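Local atomic coordinates of glutamine synthetase (Helicobacter pylori, PDB entry 5ZLI), a protein that belongs to the glutamine synthetase family, class I beta, and forms a twelve-chain assembly whose subunits pair a beta-Grasp domain with a catalytic domain. Residues K268-Y271 with G272-G275; L248-V251 with V252-A256. All coordinates share one frame; numbering follows the deposited sequence.

Contact 1 (K268-Y271 with G272-G275); sequences KPLY and GDNG
Leu-270 to Asp-273 form a type II beta turn, with Tyr-271 and Gly-272 at its corner, in the catalytic-domain loop between strands 262-264 and 278-286, whose flanks converge until Lys-268 CA and Gly-275 CA are 4.6 Å apart. Gly-272 takes the third position of the turn, where the backbone has a positive phi (78°), as glycine readily allows. The side chains at the two ends of the turn touch at their CB atoms, Leu-270 CB 4.2 Å from Asp-273 CB. Lys-268 spans the mouth of the loop. Its CG starts out opposite the backbone N (chi1 -170°), the chain bends at chi2, and the outer methylenes then run toward the far limb, Lys-268 CD coming 3.9 Å from Gly-275 CA. Lys-268 NZ donates a hydrogen bond to Asp-273 O, modelled at 2.4 Å, a length too short to be trusted at this resolution. The same side chain makes a cation-pi contact with Tyr-336. On the far limb, the carboxylate of Asp-273 folds back on the chain: Asn-274 N reaches Asp-273 OD1 at 2.8 Å from above the carboxylate plane, while OD2 receives weak bonds from Gln-187 N and Gln-226 N. Tyr-271 turns outward to a second subunit, its ring meeting Lys-469 and its carbonyl Ser-154 OG there. If that short bond is real in kind, Lys-268 bridges the turn through a carbonyl, while the aspartate serves backbone amides.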
loop_
_atom_site.group_PDB
_atom_site.type_symbol
_atom_site.label_atom_id
_atom_site.label_comp_id
_atom_site.label_asym_id
_atom_site.label_seq_id
_atom_site.Cartn_x
_atom_site.Cartn_y
_atom_site.Cartn_z
ATOM N N LYS B 268 14.843 -2.181 37.398
ATOM C CA LYS B 268 15.001 -3.315 36.477
ATOM C C LYS B 268 14.074 -3.212 35.259
ATOM O O LYS B 268 12.991 -3.808 35.226
ATOM C CB LYS B 268 14.770 -4.624 37.234
ATOM C CG LYS B 268 15.125 -5.906 36.498
ATOM C CD LYS B 268 16.618 -6.169 36.539
ATOM C CE LYS B 268 16.915 -7.629 36.459
ATOM N NZ LYS B 268 18.364 -7.768 36.358
ATOM N N PRO B 269 14.482 -2.462 34.211
ATOM C CA PRO B 269 13.669 -2.414 32.978
ATOM C C PRO B 269 13.849 -3.595 32.043
ATOM O O PRO B 269 12.944 -3.916 31.274
ATOM C CB PRO B 269 14.144 -1.134 32.288
ATOM C CG PRO B 269 15.540 -0.950 32.759
ATOM C CD PRO B 269 15.557 -1.443 34.196
ATOM N N LEU B 270 14.998 -4.248 32.071
ATOM C CA LEU B 270 15.278 -5.338 31.151
ATOM C C LEU B 270 15.401 -6.611 31.957
ATOM O O LEU B 270 16.235 -6.689 32.866
ATOM C CB LEU B 270 16.572 -5.102 30.373
ATOM C CG LEU B 270 16.698 -3.791 29.609
ATOM C CD1 LEU B 270 18.103 -3.650 29.062
ATOM C CD2 LEU B 270 15.702 -3.772 28.503
ATOM N N TYR B 271 14.589 -7.608 31.613
ATOM C CA TYR B 271 14.793 -8.927 32.181
ATOM C C TYR B 271 16.104 -9.498 31.650
ATOM O O TYR B 271 16.472 -9.301 30.489
ATOM C CB TYR B 271 13.624 -9.850 31.859
ATOM C CG TYR B 271 13.750 -11.183 32.542
ATOM C CD1 TYR B 271 13.703 -11.283 33.922
ATOM C CD2 TYR B 271 13.950 -12.348 31.811
ATOM C CE1 TYR B 271 13.825 -12.512 34.568
ATOM C CE2 TYR B 271 14.084 -13.581 32.444
ATOM C CZ TYR B 271 14.018 -13.655 33.824
ATOM O OH TYR B 271 14.145 -14.877 34.462
ATOM N N GLY B 272 16.844 -10.149 32.520
ATOM C CA GLY B 272 18.053 -10.804 32.072
ATOM C C GLY B 272 19.245 -9.905 31.846
ATOM O O GLY B 272 20.259 -10.374 31.307
ATOM N N ASP B 273 19.177 -8.644 32.273
ATOM C CA ASP B 273 20.346 -7.788 32.243
ATOM C C ASP B 273 20.400 -7.034 33.560
ATOM O O ASP B 273 19.470 -7.094 34.372
ATOM C CB ASP B 273 20.351 -6.833 31.058
ATOM C CG ASP B 273 21.778 -6.491 30.599
ATOM O OD1 ASP B 273 22.755 -6.878 31.297
ATOM O OD2 ASP B 273 21.916 -5.875 29.517
ATOM N N ASN B 274 21.529 -6.372 33.792
ATOM C CA ASN B 274 21.784 -5.751 35.085
ATOM C C ASN B 274 20.726 -4.721 35.410
ATOM O O ASN B 274 20.245 -4.009 34.526
ATOM C CB ASN B 274 23.157 -5.074 35.117
ATOM C CG ASN B 274 24.204 -5.928 35.767
ATOM O OD1 ASN B 274 24.132 -7.161 35.767
ATOM N ND2 ASN B 274 25.167 -5.275 36.368
ATOM N N GLY B 275 20.366 -4.646 36.690
ATOM C CA GLY B 275 19.500 -3.584 37.140
ATOM C C GLY B 275 20.295 -2.321 37.413
ATOM O O GLY B 275 21.529 -2.298 37.351
#

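Contact 2 (L248-V251 with V252-A256); sequences LKYV and VKMVA
Leu-248 and Val-252 meet at a slant one turn apart on helix 238-258, Leu-248 CD2 3.9 Å from Val-252 CG1. This is the i to i+4 spacing of an alpha helix, which lines up side chains in rows. Both residues lie against Phe-265, and with Val-251 they also cover helix 200-212 of the same chain. A second row joins Val-251 to Val-255 more loosely, with Val-251 CG1 and Val-255 CG2 4.4 Å apart.

A third pair brings the aromatic edge of the helix into play. Tyr-250 carries CG opposite the backbone N (chi1 173°), and Tyr-250 CE1 lies 3.5 Å from Met-254 CG. The methionine chain bends at chi2 and chi3, setting Met-254 SD 5.4 Å from the centroid of the Tyr-250 ring in an oblique Met-aromatic contact, 51° from the ring normal. Phe-89 and Pro-194 of a third subunit touch both side chains, and the phenol reaches past this apolar patch to hydrogen-bond Asp-87 OD2.

Backbone bonds carry the same spacing: the N-H groups of Val-252, Lys-253, Met-254 and Val-255 each bond to the O of the residue four earlier.

At the polar edge, Lys-249 and Lys-253 share a flank but part at their tips, Lys-249 NZ and Lys-253 NZ standing 6.8 Å from each other. Lys-249 NZ bonds to the main-chain carbonyl of Ser-373, and Lys-253 NZ to O of Cys-481, the C-terminal residue of a second subunit, whose carboxylate would probably offset the lysine's charge. Lys-249 CB lies 4.1 Å from Lys-253 CE. Lys-253 CE folds back to 3.2 Å from Lys-249 O, the carbonyl that already accepts the Lys-253 N-H.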
loop_
_atom_site.group_PDB
_atom_site.type_symbol
_atom_site.label_atom_id
_atom_site.label_comp_id
_atom_site.label_asym_id
_atom_site.label_seq_id
_atom_site.Cartn_x
_atom_site.Cartn_y
_atom_site.Cartn_z
ATOM N N LEU B 248 20.409 15.820 39.381
ATOM C CA LEU B 248 20.941 14.802 38.475
ATOM C C LEU B 248 19.851 14.047 37.706
ATOM O O LEU B 248 19.948 13.895 36.478
ATOM C CB LEU B 248 21.816 13.827 39.275
ATOM C CG LEU B 248 22.553 12.558 38.784
ATOM C CD1 LEU B 248 21.675 11.324 38.586
ATOM C CD2 LEU B 248 23.243 12.831 37.507
ATOM N N LYS B 249 18.823 13.529 38.405
ATOM C CA LYS B 249 17.735 12.827 37.708
ATOM C C LYS B 249 17.083 13.718 36.648
ATOM O O LYS B 249 16.925 13.322 35.491
ATOM C CB LYS B 249 16.688 12.314 38.712
ATOM C CG LYS B 249 17.087 11.038 39.516
ATOM C CD LYS B 249 15.989 10.662 40.520
ATOM C CE LYS B 249 16.425 9.525 41.482
ATOM N NZ LYS B 249 15.447 9.219 42.616
ATOM N N TYR B 250 16.767 14.948 37.018
ATOM C CA TYR B 250 16.222 15.925 36.083
ATOM C C TYR B 250 17.163 16.175 34.906
ATOM O O TYR B 250 16.716 16.311 33.766
ATOM C CB TYR B 250 15.966 17.215 36.865
ATOM C CG TYR B 250 15.548 18.414 36.076
ATOM C CD1 TYR B 250 14.387 18.413 35.317
ATOM C CD2 TYR B 250 16.304 19.594 36.126
ATOM C CE1 TYR B 250 13.989 19.548 34.601
ATOM C CE2 TYR B 250 15.913 20.742 35.402
ATOM C CZ TYR B 250 14.755 20.701 34.649
ATOM O OH TYR B 250 14.366 21.806 33.947
ATOM N N VAL B 251 18.475 16.229 35.158
ATOM C CA VAL B 251 19.403 16.666 34.122
ATOM C C VAL B 251 19.561 15.602 33.060
ATOM O O VAL B 251 19.715 15.908 31.877
ATOM C CB VAL B 251 20.757 17.078 34.726
ATOM C CG1 VAL B 251 21.761 17.327 33.636
ATOM C CG2 VAL B 251 20.600 18.341 35.543
ATOM N N VAL B 252 19.683 14.354 33.468
ATOM C CA VAL B 252 19.788 13.315 32.465
ATOM C C VAL B 252 18.444 13.126 31.756
ATOM O O VAL B 252 18.403 12.997 30.529
ATOM C CB VAL B 252 20.362 12.026 33.075
ATOM C CG1 VAL B 252 21.357 12.361 34.175
ATOM C CG2 VAL B 252 19.306 11.201 33.611
ATOM N N LYS B 253 17.325 13.183 32.487
ATOM C CA LYS B 253 16.028 12.972 31.840
ATOM C C LYS B 253 15.789 14.001 30.747
ATOM O O LYS B 253 15.287 13.685 29.656
ATOM C CB LYS B 253 14.879 13.041 32.850
ATOM C CG LYS B 253 14.338 11.653 33.264
ATOM C CD LYS B 253 13.340 11.754 34.411
ATOM C CE LYS B 253 13.976 12.141 35.698
ATOM N NZ LYS B 253 13.056 11.851 36.807
ATOM N N MET B 254 16.202 15.223 31.011
ATOM C CA MET B 254 15.955 16.318 30.117
ATOM C C MET B 254 16.965 16.362 28.995
ATOM O O MET B 254 16.712 17.011 27.974
ATOM C CB MET B 254 15.958 17.577 30.930
ATOM C CG MET B 254 14.670 17.780 31.653
ATOM S SD MET B 254 13.410 18.132 30.458
ATOM C CE MET B 254 13.777 19.858 30.173
ATOM N N VAL B 255 18.160 15.814 29.227
ATOM C CA VAL B 255 19.188 15.774 28.190
ATOM C C VAL B 255 18.962 14.607 27.266
ATOM O O VAL B 255 19.047 14.756 26.045
ATOM C CB VAL B 255 20.593 15.760 28.807
ATOM C CG1 VAL B 255 21.628 15.284 27.787
ATOM C CG2 VAL B 255 20.921 17.156 29.287
ATOM N N ALA B 256 18.666 13.437 27.827
ATOM C CA ALA B 256 18.070 12.376 27.020
ATOM C C ALA B 256 16.959 12.944 26.134
ATOM O O ALA B 256 16.837 12.570 24.963
ATOM C CB ALA B 256 17.537 11.254 27.905
#

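Reading from the N terminus, contact 2 comes first, as successive turns of helix 238-258. The chain then runs through strand 262-264 and enters the loop holding contact 1, before strand 278-286 begins. Neither contact closes a long loop: each joins neighbouring segments, and the two follow in series without nesting or crossing. The centres of contact 1 and contact 2 lie about 21 Å apart. Both border strand 133-145, which contact 2 meets at Asn-140 and Ile-144 and contact 1 at Phe-143 and Phe-145. Both touch the second subunit near its C terminus, and contact 1 also at Ser-154 and Asn-155, while contact 2 also packs on Pro-194 and Pro-195 of a third subunit.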